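Pre-mRNA-processing-splicing factor 8 (Cryptococcus neoformans var. grubii serotype A, PDB 6MX6) contains an intein that probably excises itself by protein splicing and joins the flanking parts of its spliceosomal host protein. Local coordinates at residues E23-G28 / R39-I44; Y52-H57 / N143-E148; E58-L63 / R167-V172; K116-R121 / A137-I142. All blocks are in the same frame, centred on the assembly; numbering follows the deposited sequence.

Contact 1: residues E23-G28 / R39-I44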
loop_
_atom_site.group_PDB
_atom_site.type_symbol
_atom_site.label_atom_id
_atom_site.label_comp_id
_atom_site.label_asym_id
_atom_site.label_seq_id
_atom_site.Cartn_x
_atom_site.Cartn_y
_atom_site.Cartn_z
ATOM N N GLU A 23 9.001 -1.710 -9.545
ATOM C CA GLU A 23 9.826 -0.960 -10.484
ATOM C C GLU A 23 9.828 -1.562 -11.884
ATOM O O GLU A 23 10.329 -0.916 -12.812
ATOM C CB GLU A 23 11.264 -0.853 -9.969
ATOM C CG GLU A 23 12.041 -2.161 -9.957
ATOM C CD GLU A 23 11.976 -2.855 -8.601
ATOM O OE1 GLU A 23 10.994 -2.620 -7.869
ATOM O OE2 GLU A 23 12.906 -3.623 -8.273
ATOM N N ASP A 24 9.286 -2.764 -12.060
ATOM C CA ASP A 24 9.146 -3.371 -13.380
ATOM C C ASP A 24 7.786 -3.097 -14.007
ATOM O O ASP A 24 7.550 -3.508 -15.147
ATOM C CB ASP A 24 9.383 -4.884 -13.298
ATOM C CG ASP A 24 10.789 -5.229 -12.831
ATOM O OD1 ASP A 24 11.702 -4.401 -13.034
ATOM O OD2 ASP A 24 10.982 -6.324 -12.255
ATOM N N VAL A 25 6.892 -2.418 -13.291
ATOM C CA VAL A 25 5.592 -2.049 -13.839
ATOM C C VAL A 25 5.785 -0.969 -14.892
ATOM O O VAL A 25 6.413 0.063 -14.629
ATOM C CB VAL A 25 4.661 -1.561 -12.722
ATOM C CG1 VAL A 25 3.372 -0.994 -13.304
ATOM C CG2 VAL A 25 4.369 -2.701 -11.737
ATOM N N GLN A 26 5.245 -1.195 -16.084
ATOM C CA GLN A 26 5.392 -0.247 -17.179
ATOM C C GLN A 26 4.029 0.265 -17.624
ATOM O O GLN A 26 2.989 -0.278 -17.253
ATOM C CB GLN A 26 6.148 -0.876 -18.356
ATOM C CG GLN A 26 7.602 -0.434 -18.429
ATOM C CD GLN A 26 7.775 1.070 -18.212
ATOM O OE1 GLN A 26 7.069 1.892 -18.814
ATOM N NE2 GLN A 26 8.715 1.436 -17.341
ATOM N N GLU A 27 4.054 1.327 -18.436
ATOM C CA GLU A 27 2.826 1.996 -18.857
ATOM C C GLU A 27 1.864 1.016 -19.523
ATOM O O GLU A 27 2.264 0.201 -20.359
ATOM C CB GLU A 27 3.156 3.145 -19.813
ATOM C CG GLU A 27 1.938 3.854 -20.390
ATOM C CD GLU A 27 1.448 5.011 -19.529
ATOM O OE1 GLU A 27 2.210 5.486 -18.658
ATOM O OE2 GLU A 27 0.295 5.451 -19.725
ATOM N N GLY A 28 0.588 1.100 -19.143
ATOM C CA GLY A 28 -0.433 0.201 -19.646
ATOM C C GLY A 28 -0.506 -1.159 -18.978
ATOM O O GLY A 28 -1.432 -1.924 -19.281
ATOM N N ARG A 39 -6.714 -3.685 -13.450
ATOM C CA ARG A 39 -6.385 -2.290 -13.198
ATOM C C ARG A 39 -5.268 -1.908 -14.150
ATOM O O ARG A 39 -4.324 -2.673 -14.337
ATOM C CB ARG A 39 -5.928 -2.057 -11.747
ATOM C CG ARG A 39 -6.961 -2.367 -10.687
ATOM C CD ARG A 39 -8.045 -1.308 -10.641
ATOM N NE ARG A 39 -8.918 -1.496 -9.489
ATOM C CZ ARG A 39 -9.830 -2.457 -9.389
ATOM N NH1 ARG A 39 -9.993 -3.325 -10.379
ATOM N NH2 ARG A 39 -10.575 -2.553 -8.296
ATOM N N THR A 40 -5.376 -0.744 -14.772
ATOM C CA THR A 40 -4.346 -0.277 -15.689
ATOM C C THR A 40 -3.448 0.717 -14.965
ATOM O O THR A 40 -3.940 1.630 -14.297
ATOM C CB THR A 40 -4.962 0.369 -16.933
ATOM O OG1 THR A 40 -5.694 -0.619 -17.665
ATOM C CG2 THR A 40 -3.871 0.927 -17.828
ATOM N N ALA A 41 -2.141 0.525 -15.089
ATOM C CA ALA A 41 -1.156 1.424 -14.506
ATOM C C ALA A 41 -0.675 2.424 -15.547
ATOM O O ALA A 41 -0.532 2.101 -16.730
ATOM C CB ALA A 41 0.034 0.640 -13.947
ATOM N N SER A 42 -0.421 3.651 -15.096
ATOM C CA SER A 42 0.121 4.677 -15.975
ATOM C C SER A 42 0.957 5.650 -15.157
ATOM O O SER A 42 0.989 5.593 -13.926
ATOM C CB SER A 42 -0.987 5.421 -16.731
ATOM O OG SER A 42 -1.910 6.027 -15.847
ATOM N N LYS A 43 1.644 6.544 -15.867
ATOM C CA LYS A 43 2.389 7.638 -15.242
ATOM C C LYS A 43 3.479 7.101 -14.309
ATOM O O LYS A 43 3.582 7.491 -13.147
ATOM C CB LYS A 43 1.448 8.576 -14.481
ATOM C CG LYS A 43 0.417 9.316 -15.323
ATOM C CD LYS A 43 -0.296 10.372 -14.473
ATOM C CE LYS A 43 -1.388 11.098 -15.253
ATOM N NZ LYS A 43 -2.763 10.807 -14.732
ATOM N N ILE A 44 4.314 6.223 -14.859
ATOM C CA ILE A 44 5.421 5.625 -14.114
ATOM C C ILE A 44 6.405 6.716 -13.709
ATOM O O ILE A 44 6.943 7.434 -14.558
ATOM C CB ILE A 44 6.121 4.547 -14.951
ATOM C CG1 ILE A 44 5.100 3.668 -15.670
ATOM C CG2 ILE A 44 7.084 3.738 -14.092
ATOM C CD1 ILE A 44 4.154 2.956 -14.763
HETATM O O HOH W 1 4.747 6.522 -17.676
#

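Contact 2: residues Y52-H57 / N143-E148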
loop_
_atom_site.group_PDB
_atom_site.type_symbol
_atom_site.label_atom_id
_atom_site.label_comp_id
_atom_site.label_asym_id
_atom_site.label_seq_id
_atom_site.Cartn_x
_atom_site.Cartn_y
_atom_site.Cartn_z
ATOM N N TYR A 52 9.107 5.703 4.726
ATOM C CA TYR A 52 8.529 5.244 5.977
ATOM C C TYR A 52 8.360 3.737 5.914
ATOM O O TYR A 52 7.867 3.214 4.911
ATOM C CB TYR A 52 7.176 5.900 6.235
ATOM C CG TYR A 52 7.341 7.294 6.758
ATOM C CD1 TYR A 52 7.537 8.361 5.892
ATOM C CD2 TYR A 52 7.349 7.536 8.113
ATOM C CE1 TYR A 52 7.713 9.645 6.378
ATOM C CE2 TYR A 52 7.522 8.808 8.611
ATOM C CZ TYR A 52 7.699 9.858 7.743
ATOM O OH TYR A 52 7.871 11.114 8.259
ATOM N N ARG A 53 8.766 3.057 6.984
ATOM C CA ARG A 53 8.586 1.616 7.129
ATOM C C ARG A 53 7.411 1.361 8.064
ATOM O O ARG A 53 7.404 1.839 9.207
ATOM C CB ARG A 53 9.858 0.959 7.672
ATOM C CG ARG A 53 9.719 -0.557 7.891
ATOM C CD ARG A 53 11.027 -1.201 8.324
ATOM N NE ARG A 53 12.046 -0.990 7.303
ATOM C CZ ARG A 53 12.253 -1.804 6.275
ATOM N NH1 ARG A 53 11.539 -2.920 6.151
ATOM N NH2 ARG A 53 13.187 -1.509 5.372
ATOM N N ILE A 54 6.426 0.609 7.579
ATOM C CA ILE A 54 5.251 0.214 8.343
ATOM C C ILE A 54 5.375 -1.268 8.647
ATOM O O ILE A 54 5.497 -2.092 7.727
ATOM C CB ILE A 54 3.951 0.511 7.580
ATOM C CG1 ILE A 54 3.877 1.996 7.248
ATOM C CG2 ILE A 54 2.739 0.081 8.418
ATOM C CD1 ILE A 54 2.799 2.354 6.229
ATOM N N LYS A 55 5.354 -1.602 9.940
ATOM C CA LYS A 55 5.384 -2.980 10.416
ATOM C C LYS A 55 4.073 -3.314 11.108
ATOM O O LYS A 55 3.566 -2.520 11.914
ATOM C CB LYS A 55 6.527 -3.211 11.413
ATOM C CG LYS A 55 7.935 -3.020 10.866
ATOM C CD LYS A 55 8.950 -3.290 11.967
ATOM C CE LYS A 55 10.239 -3.883 11.426
ATOM N NZ LYS A 55 10.013 -5.176 10.740
ATOM N N THR A 56 3.568 -4.517 10.831
ATOM C CA THR A 56 2.337 -5.012 11.425
ATOM C C THR A 56 2.649 -5.993 12.550
ATOM O O THR A 56 3.735 -6.571 12.621
ATOM C CB THR A 56 1.457 -5.686 10.365
ATOM O OG1 THR A 56 2.211 -6.686 9.665
ATOM C CG2 THR A 56 0.938 -4.641 9.356
ATOM N N HIS A 57 1.684 -6.146 13.453
ATOM C CA HIS A 57 1.752 -7.239 14.420
ATOM C C HIS A 57 1.803 -8.578 13.708
ATOM O O HIS A 57 2.584 -9.465 14.080
ATOM C CB HIS A 57 0.536 -7.197 15.350
ATOM C CG HIS A 57 0.570 -6.089 16.349
ATOM N ND1 HIS A 57 0.922 -6.286 17.667
ATOM C CD2 HIS A 57 0.284 -4.772 16.227
ATOM C CE1 HIS A 57 0.852 -5.136 18.315
ATOM N NE2 HIS A 57 0.470 -4.201 17.463
ATOM N N ASN A 143 1.907 -2.129 13.992
ATOM C CA ASN A 143 2.690 -2.101 15.219
ATOM C C ASN A 143 3.637 -0.913 15.272
ATOM O O ASN A 143 3.858 -0.349 16.348
ATOM C CB ASN A 143 3.486 -3.402 15.372
ATOM C CG ASN A 143 4.166 -3.511 16.724
ATOM O OD1 ASN A 143 3.542 -3.300 17.768
ATOM N ND2 ASN A 143 5.455 -3.831 16.711
ATOM N N SER A 144 4.206 -0.513 14.138
ATOM C CA SER A 144 5.101 0.636 14.158
ATOM C C SER A 144 5.128 1.280 12.786
ATOM O O SER A 144 4.901 0.622 11.770
ATOM C CB SER A 144 6.527 0.256 14.588
ATOM O OG SER A 144 7.095 -0.695 13.709
ATOM N N ILE A 145 5.399 2.580 12.767
ATOM C CA ILE A 145 5.605 3.293 11.514
ATOM C C ILE A 145 6.719 4.293 11.774
ATOM O O ILE A 145 6.625 5.103 12.703
ATOM C CB ILE A 145 4.324 3.978 10.991
ATOM C CG1 ILE A 145 4.602 4.700 9.665
ATOM C CG2 ILE A 145 3.713 4.915 12.037
ATOM C CD1 ILE A 145 3.340 5.050 8.870
ATOM N N GLU A 146 7.809 4.176 11.025
ATOM C CA GLU A 146 8.992 4.964 11.355
ATOM C C GLU A 146 9.661 5.472 10.096
ATOM O O GLU A 146 9.715 4.764 9.094
ATOM C CB GLU A 146 10.014 4.145 12.160
ATOM C CG GLU A 146 9.547 3.659 13.539
ATOM C CD GLU A 146 9.362 4.798 14.538
ATOM O OE1 GLU A 146 9.832 5.925 14.271
ATOM O OE2 GLU A 146 8.749 4.559 15.599
ATOM N N LEU A 147 10.208 6.684 10.163
ATOM C CA LEU A 147 10.995 7.203 9.055
ATOM C C LEU A 147 12.346 6.503 9.017
ATOM O O LEU A 147 13.014 6.366 10.047
ATOM C CB LEU A 147 11.183 8.715 9.205
ATOM C CG LEU A 147 12.035 9.421 8.147
ATOM C CD1 LEU A 147 11.293 9.526 6.830
ATOM C CD2 LEU A 147 12.441 10.804 8.641
ATOM N N GLU A 148 12.745 6.047 7.834
ATOM C CA GLU A 148 14.036 5.392 7.687
ATOM C C GLU A 148 15.165 6.411 7.643
ATOM O O GLU A 148 14.987 7.554 7.213
ATOM C CB GLU A 148 14.057 4.535 6.432
ATOM C CG GLU A 148 13.113 3.377 6.516
ATOM C CD GLU A 148 13.575 2.248 5.659
ATOM O OE1 GLU A 148 13.852 2.517 4.472
ATOM O OE2 GLU A 148 13.684 1.109 6.170
HETATM O O HOH W 2 8.327 0.710 11.565
#

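Contact 3: residues E58-L63 / R167-V172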
loop_
_atom_site.group_PDB
_atom_site.type_symbol
_atom_site.label_atom_id
_atom_site.label_comp_id
_atom_site.label_asym_id
_atom_site.label_seq_id
_atom_site.Cartn_x
_atom_site.Cartn_y
_atom_site.Cartn_z
ATOM N N GLU A 58 0.963 -8.745 12.694
ATOM C CA GLU A 58 0.889 -9.989 11.946
ATOM C C GLU A 58 2.168 -10.211 11.142
ATOM O O GLU A 58 2.848 -9.265 10.744
ATOM C CB GLU A 58 -0.326 -9.967 11.015
ATOM C CG GLU A 58 -1.689 -9.980 11.720
ATOM C CD GLU A 58 -2.105 -8.620 12.288
ATOM O OE1 GLU A 58 -3.196 -8.532 12.896
ATOM O OE2 GLU A 58 -1.347 -7.636 12.140
ATOM N N GLY A 59 2.490 -11.480 10.901
ATOM C CA GLY A 59 3.719 -11.823 10.217
ATOM C C GLY A 59 3.651 -11.644 8.714
ATOM O O GLY A 59 3.728 -12.615 7.957
ATOM N N LEU A 60 3.499 -10.403 8.274
ATOM C CA LEU A 60 3.487 -10.050 6.861
ATOM C C LEU A 60 4.661 -9.122 6.591
ATOM O O LEU A 60 5.161 -8.456 7.498
ATOM C CB LEU A 60 2.176 -9.356 6.460
ATOM C CG LEU A 60 0.893 -10.172 6.255
ATOM C CD1 LEU A 60 1.142 -11.426 5.432
ATOM C CD2 LEU A 60 0.256 -10.524 7.583
ATOM N N GLU A 61 5.087 -9.071 5.328
ATOM C CA GLU A 61 6.210 -8.222 4.945
ATOM C C GLU A 61 5.926 -6.759 5.254
ATOM O O GLU A 61 4.804 -6.280 5.074
ATOM C CB GLU A 61 6.505 -8.379 3.449
ATOM C CG GLU A 61 7.288 -9.642 3.109
ATOM C CD GLU A 61 7.789 -9.659 1.673
ATOM O OE1 GLU A 61 7.537 -8.682 0.936
ATOM O OE2 GLU A 61 8.432 -10.657 1.285
ATOM N N ASP A 62 6.951 -6.047 5.725
ATOM C CA ASP A 62 6.814 -4.614 5.962
ATOM C C ASP A 62 6.399 -3.900 4.679
ATOM O O ASP A 62 6.814 -4.269 3.580
ATOM C CB ASP A 62 8.133 -3.994 6.434
ATOM C CG ASP A 62 8.672 -4.608 7.714
ATOM O OD1 ASP A 62 7.945 -5.370 8.392
ATOM O OD2 ASP A 62 9.845 -4.311 8.039
ATOM N N LEU A 63 5.606 -2.842 4.828
ATOM C CA LEU A 63 5.282 -1.956 3.712
ATOM C C LEU A 63 6.159 -0.716 3.815
ATOM O O LEU A 63 6.146 -0.039 4.844
ATOM C CB LEU A 63 3.805 -1.566 3.732
ATOM C CG LEU A 63 3.353 -0.618 2.622
ATOM C CD1 LEU A 63 3.511 -1.307 1.254
ATOM C CD2 LEU A 63 1.920 -0.166 2.857
ATOM N N ARG A 167 -0.805 -6.149 -3.377
ATOM C CA ARG A 167 0.498 -6.737 -3.110
ATOM C C ARG A 167 0.411 -8.253 -3.279
ATOM O O ARG A 167 -0.673 -8.837 -3.307
ATOM C CB ARG A 167 0.962 -6.381 -1.690
ATOM C CG ARG A 167 2.482 -6.402 -1.475
ATOM C CD ARG A 167 2.883 -5.761 -0.143
ATOM N NE ARG A 167 2.569 -6.617 1.003
ATOM C CZ ARG A 167 3.021 -6.405 2.235
ATOM N NH1 ARG A 167 3.793 -5.355 2.484
ATOM N NH2 ARG A 167 2.692 -7.231 3.224
ATOM N N TYR A 168 1.578 -8.894 -3.386
ATOM C CA TYR A 168 1.625 -10.327 -3.667
ATOM C C TYR A 168 0.905 -11.151 -2.595
ATOM O O TYR A 168 0.407 -12.245 -2.889
ATOM C CB TYR A 168 3.080 -10.780 -3.802
ATOM C CG TYR A 168 3.725 -11.007 -2.455
ATOM C CD1 TYR A 168 4.150 -9.936 -1.678
ATOM C CD2 TYR A 168 3.876 -12.287 -1.947
ATOM C CE1 TYR A 168 4.724 -10.142 -0.434
ATOM C CE2 TYR A 168 4.447 -12.504 -0.710
ATOM C CZ TYR A 168 4.867 -11.433 0.044
ATOM O OH TYR A 168 5.434 -11.664 1.279
ATOM N N ASP A 169 0.842 -10.656 -1.356
ATOM C CA ASP A 169 0.124 -11.312 -0.270
ATOM C C ASP A 169 -1.284 -10.758 -0.086
ATOM O O ASP A 169 -1.866 -10.909 0.994
ATOM C CB ASP A 169 0.909 -11.197 1.045
ATOM C CG ASP A 169 1.084 -9.753 1.504
ATOM O OD1 ASP A 169 0.730 -8.824 0.747
ATOM O OD2 ASP A 169 1.573 -9.540 2.633
ATOM N N TYR A 170 -1.827 -10.095 -1.108
ATOM C CA TYR A 170 -3.193 -9.591 -1.165
ATOM C C TYR A 170 -3.447 -8.394 -0.250
ATOM O O TYR A 170 -4.596 -7.979 -0.108
ATOM C CB TYR A 170 -4.209 -10.709 -0.878
ATOM C CG TYR A 170 -4.070 -11.853 -1.856
ATOM C CD1 TYR A 170 -4.530 -11.733 -3.159
ATOM C CD2 TYR A 170 -3.452 -13.039 -1.484
ATOM C CE1 TYR A 170 -4.393 -12.775 -4.067
ATOM C CE2 TYR A 170 -3.314 -14.085 -2.379
ATOM C CZ TYR A 170 -3.783 -13.946 -3.669
ATOM O OH TYR A 170 -3.644 -14.987 -4.559
ATOM N N LEU A 171 -2.407 -7.810 0.353
ATOM C CA LEU A 171 -2.558 -6.502 0.983
ATOM C C LEU A 171 -3.066 -5.506 -0.053
ATOM O O LEU A 171 -2.558 -5.456 -1.176
ATOM C CB LEU A 171 -1.220 -6.033 1.561
ATOM C CG LEU A 171 -1.200 -4.659 2.224
ATOM C CD1 LEU A 171 -2.048 -4.657 3.473
ATOM C CD2 LEU A 171 0.235 -4.250 2.542
ATOM N N VAL A 172 -4.080 -4.729 0.313
ATOM C CA VAL A 172 -4.700 -3.781 -0.602
ATOM C C VAL A 172 -3.948 -2.457 -0.526
ATOM O O VAL A 172 -3.823 -1.859 0.549
ATOM C CB VAL A 172 -6.191 -3.591 -0.291
ATOM C CG1 VAL A 172 -6.777 -2.485 -1.177
ATOM C CG2 VAL A 172 -6.949 -4.912 -0.500
HETATM O O HOH W 3 3.875 -10.840 3.475
HETATM O O HOH W 4 6.119 -4.583 0.688
#

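Contact 4: residues K116-R121 / A137-I142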
loop_
_atom_site.group_PDB
_atom_site.type_symbol
_atom_site.label_atom_id
_atom_site.label_comp_id
_atom_site.label_asym_id
_atom_site.label_seq_id
_atom_site.Cartn_x
_atom_site.Cartn_y
_atom_site.Cartn_z
ATOM N N LYS A 116 -7.110 2.918 15.775
ATOM C CA LYS A 116 -8.428 2.707 15.185
ATOM C C LYS A 116 -8.360 2.305 13.721
ATOM O O LYS A 116 -9.356 1.811 13.181
ATOM C CB LYS A 116 -9.276 3.978 15.302
ATOM C CG LYS A 116 -9.530 4.440 16.726
ATOM C CD LYS A 116 -10.194 5.815 16.739
ATOM C CE LYS A 116 -10.513 6.270 18.155
ATOM N NZ LYS A 116 -11.230 7.576 18.165
ATOM N N TYR A 117 -7.222 2.517 13.068
ATOM C CA TYR A 117 -7.075 2.274 11.640
ATOM C C TYR A 117 -6.366 0.950 11.411
ATOM O O TYR A 117 -5.406 0.619 12.112
ATOM C CB TYR A 117 -6.274 3.387 10.965
ATOM C CG TYR A 117 -6.908 4.759 11.001
ATOM C CD1 TYR A 117 -6.885 5.531 12.156
ATOM C CD2 TYR A 117 -7.499 5.296 9.865
ATOM C CE1 TYR A 117 -7.451 6.791 12.180
ATOM C CE2 TYR A 117 -8.063 6.548 9.879
ATOM C CZ TYR A 117 -8.035 7.293 11.037
ATOM O OH TYR A 117 -8.598 8.545 11.048
ATOM N N LYS A 118 -6.822 0.210 10.406
ATOM C CA LYS A 118 -6.230 -1.074 10.077
ATOM C C LYS A 118 -5.975 -1.163 8.582
ATOM O O LYS A 118 -6.796 -0.714 7.780
ATOM C CB LYS A 118 -7.138 -2.222 10.535
ATOM C CG LYS A 118 -7.244 -2.310 12.055
ATOM C CD LYS A 118 -8.647 -2.646 12.503
ATOM C CE LYS A 118 -8.716 -2.805 14.013
ATOM N NZ LYS A 118 -8.294 -1.557 14.704
ATOM N N LEU A 119 -4.825 -1.726 8.215
ATOM C CA LEU A 119 -4.626 -2.184 6.851
ATOM C C LEU A 119 -5.479 -3.431 6.610
ATOM O O LEU A 119 -6.030 -4.019 7.541
ATOM C CB LEU A 119 -3.149 -2.470 6.596
ATOM C CG LEU A 119 -2.213 -1.265 6.723
ATOM C CD1 LEU A 119 -0.746 -1.712 6.709
ATOM C CD2 LEU A 119 -2.476 -0.288 5.589
ATOM N N PHE A 120 -5.605 -3.838 5.347
ATOM C CA PHE A 120 -6.432 -5.011 5.094
ATOM C C PHE A 120 -6.025 -5.702 3.804
ATOM O O PHE A 120 -5.392 -5.117 2.922
ATOM C CB PHE A 120 -7.922 -4.657 5.053
ATOM C CG PHE A 120 -8.308 -3.730 3.944
ATOM C CD1 PHE A 120 -8.125 -2.365 4.067
ATOM C CD2 PHE A 120 -8.884 -4.220 2.781
ATOM C CE1 PHE A 120 -8.500 -1.504 3.048
ATOM C CE2 PHE A 120 -9.259 -3.366 1.756
ATOM C CZ PHE A 120 -9.066 -2.007 1.891
ATOM N N ARG A 121 -6.411 -6.970 3.718
ATOM C CA ARG A 121 -6.228 -7.801 2.547
ATOM C C ARG A 121 -7.591 -8.090 1.935
ATOM O O ARG A 121 -8.623 -8.012 2.604
ATOM C CB ARG A 121 -5.517 -9.109 2.902
ATOM C CG ARG A 121 -4.333 -8.949 3.844
ATOM C CD ARG A 121 -3.979 -10.275 4.519
ATOM N NE ARG A 121 -3.339 -11.190 3.582
ATOM C CZ ARG A 121 -2.871 -12.392 3.903
ATOM N NH1 ARG A 121 -2.966 -12.831 5.150
ATOM N NH2 ARG A 121 -2.305 -13.155 2.978
ATOM N N ALA A 137 -8.977 -13.538 9.729
ATOM C CA ALA A 137 -8.672 -12.161 10.102
ATOM C C ALA A 137 -7.994 -11.421 8.950
ATOM O O ALA A 137 -6.788 -11.546 8.740
ATOM C CB ALA A 137 -7.794 -12.131 11.348
ATOM N N THR A 138 -8.782 -10.648 8.204
ATOM C CA THR A 138 -8.284 -9.917 7.048
ATOM C C THR A 138 -7.848 -8.494 7.382
ATOM O O THR A 138 -7.333 -7.799 6.502
ATOM C CB THR A 138 -9.350 -9.888 5.946
ATOM O OG1 THR A 138 -8.737 -9.555 4.694
ATOM C CG2 THR A 138 -10.432 -8.863 6.262
ATOM N N LEU A 139 -8.044 -8.042 8.616
ATOM C CA LEU A 139 -7.535 -6.751 9.054
ATOM C C LEU A 139 -6.155 -6.938 9.668
ATOM O O LEU A 139 -5.890 -7.931 10.353
ATOM C CB LEU A 139 -8.468 -6.095 10.072
ATOM C CG LEU A 139 -9.869 -5.676 9.635
ATOM C CD1 LEU A 139 -10.637 -5.143 10.831
ATOM C CD2 LEU A 139 -9.822 -4.635 8.530
ATOM N N LEU A 140 -5.276 -5.981 9.405
ATOM C CA LEU A 140 -3.909 -6.002 9.899
ATOM C C LEU A 140 -3.701 -4.813 10.824
ATOM O O LEU A 140 -4.087 -3.687 10.495
ATOM C CB LEU A 140 -2.907 -5.963 8.742
ATOM C CG LEU A 140 -3.157 -6.998 7.655
ATOM C CD1 LEU A 140 -2.232 -6.741 6.486
ATOM C CD2 LEU A 140 -2.952 -8.399 8.209
ATOM N N HIS A 141 -3.079 -5.064 11.966
ATOM C CA HIS A 141 -2.869 -4.057 12.988
ATOM C C HIS A 141 -1.448 -3.534 12.851
ATOM O O HIS A 141 -0.493 -4.317 12.854
ATOM C CB HIS A 141 -3.105 -4.653 14.375
ATOM C CG HIS A 141 -4.452 -5.288 14.528
ATOM N ND1 HIS A 141 -4.729 -6.567 14.089
ATOM C CD2 HIS A 141 -5.608 -4.809 15.046
ATOM C CE1 HIS A 141 -5.994 -6.852 14.341
ATOM N NE2 HIS A 141 -6.549 -5.802 14.919
ATOM N N ILE A 142 -1.311 -2.226 12.714
ATOM C CA ILE A 142 0.008 -1.628 12.569
ATOM C C ILE A 142 0.691 -1.597 13.931
ATOM O O ILE A 142 0.127 -1.102 14.914
ATOM C CB ILE A 142 -0.104 -0.223 11.959
ATOM C CG1 ILE A 142 -0.609 -0.340 10.521
ATOM C CG2 ILE A 142 1.236 0.482 12.007
ATOM C CD1 ILE A 142 -0.747 0.992 9.825
HETATM O O HOH W 5 -3.453 -0.521 13.207
#

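Contact 1: residues E23-G28 / R39-I44
Glu27 extends to Lys43 on strand 38-49 with CG anti to its own backbone N (chi1 176°), and a bend at chi2 (89°) places CD beside Ser42, 3.7 Å from Ser42 CB. OE1 accepts from the backbone N of Lys43 at 3.0 Å, met on the syn side of the carboxylate and 27° out of its plane. A water donates to Glu27 OE1 at 2.9 Å and accepts from the backbone N of Ile44, so one oxygen serves two successive N-H groups, the second indirectly. The other oxygen, Glu27 OE2, lies against Ser42 CB at 3.3 Å. Next along the loop, Gly28 N donates to Ala41 O at 2.8 Å. Beside these bonds is an apolar patch: Val25 CG1 meets Ala41 CB at 3.8 Å and Ile44 CD1 at 4.3 Å. Gln26, whose side chain crosses that of Ile44 at about a right angle, keeps its OE1 within the loop as acceptor for Glu27 N (3.1 Å). The loop between strands 19-21 and 30-32 thus packs on strand 38-49 of the four-stranded antiparallel sheet in the Hint-family region, and Val25 also touches Phe157 of strand 152-159. Both direct bonds use main-chain N-H groups; one N-H and one water, both donating to OE1, would be expected to favour ionised Glu27.

Contact 2: residues Y52-H57 / N143-E148
Arg53 and Glu146 form a hydrogen-bonded antiparallel pair, as do Lys55 and Ser144, while Tyr52-Leu147 and Ile54-Ile145 are the non-hydrogen-bonded pairs; the strand axes run 169° apart. Among the backbone bonds, Lys55 O is doubly used, accepting from Asn143 N at 2.7 Å and from Ser144 N at 3.1 Å. The ionic part is a side-on grip: Arg53 NE (2.9 Å) and NH2 (2.8 Å) both donate to Glu148 OE2, from one face of the carboxylate, whose plane is turned 47° from the guanidinium. The bend at chi3 (-60°) places NE for this, and Arg53 NH1 pairs with Asp62. The apolar part lies on the other side of the sheet. Leu147 CD1 makes a CH-pi contact over one face of the Tyr52 ring, offset toward its rim and nearest CE1 at 3.6 Å. Ile54 and Ile145 lie side by side, pointing the same way, with Ile54 CG1 and Ile145 CD1 tightly packed at 3.5 Å. Beyond the pairs, Asn143 CB stands over a face of the His57 ring, 3.9 Å from its centroid. Two residues, Asn143 and Ser144, opposite the single Lys55 make a classic beta bulge in an antiparallel sheet of this Hint-family, largely beta-stranded fold.

Contact 3: residues E58-L63 / R167-V172
Arg167 and Glu61 carry a polar loop-to-loop contact, in which the connection between strands 52-56 and 63-65 meets the turn between strands 164-166 and 172-174. The evidence is an end-on grip: Arg167 NH1 (2.9 Å) and NH2 (3.0 Å) both donate to the single acceptor Glu61 O. NH1 comes from above the carbonyl plane, 55° out of it, and NH2 is tilted less. The guanidinium is fixed from within its own segment by a salt bridge, where NE donates to Asp169 OD1 at 2.9 Å and NH2 to Asp169 OD2 at 2.6 Å, side-on and one nitrogen to each oxygen. This salt bridge lies within a type I beta turn, Arg167 to Tyr170, closed by Tyr170 N to Arg167 O; the turn brings Asp169 back to the guanidinium. Leu171 CD2 covers one guanidinium face, 3.5 Å above the plane over its centre, and Leu60 CB lies at the edge. Leu60 also brings CD1 to 3.4 Å from Asp169 OD2. A water bridges Glu61 N, Asp169 OD2 and the hydroxyl of Tyr168, donating to OD2 and accepting from Glu61 N. Tyr168 OH is also 3.1 Å from Glu61 CD, with carboxylate and ring planes 52° apart. On its own account, Tyr168 makes a cation-pi contact with Arg11.

Contact 4: residues K116-R121 / A137-I142
Thr138 opens the pairing with Arg121: its OG1, anti to the backbone N (chi1 -162°), donates to Arg121 O at 2.6 Å from above the carbonyl plane, and its own O accepts from Arg121 N at 3.0 Å. Leu139 then spreads its two methyls, CD1 against Lys118 CD (3.6 Å) and CD2 against Phe120 CB (4.0 Å). Leu140 pairs with Leu119. Its N donates to Leu119 O at 2.8 Å, whereas the return bond from Leu119 N is weak, and Leu140 CD1 touches Arg121 CG at 4.0 Å. His141 lies alongside the Lys118 chain, NE2 being 3.8 Å from Lys118 CE. At Ile142 a water accepts from the backbone N and donates to Tyr117 O, while CG1 meets Leu119 CD1 at 4.1 Å. These neighbours in the six-stranded antiparallel sheet splay, their directions 128° apart, which fits direct bonds at Thr138 and Leu140 giving way to a water bridge at Ile142. The chemistry is a mostly apolar seam fastened at Thr138 by two bonds, with polar ends satisfied elsewhere, Lys118 by Glu76 and His141 by Glu58.

Overall arrangement
Contacts 2 and 4 share strand 139-147, which pairs with strand 52-56 in contact 2 and with strand 117-120 in contact 4; their centres are 14 Å apart and His57 N lies 2.9 Å from His141 O. Contact 3 adjoins both. Its centre is 10 Å from that of contact 4, where Val172 N lies 2.9 Å from Phe120 O, and 13 Å from that of contact 2, linked by a Lys55 NZ to Asp62 OD2 salt bridge of 2.8 Å. Along the chain, contact 4 is nested inside the loops closed by contacts 2 and 3. Contact 1 lies on strand 38-49 of the other sheet, across the centre of the chain from contacts 2 and 4, about 26 Å away between centres.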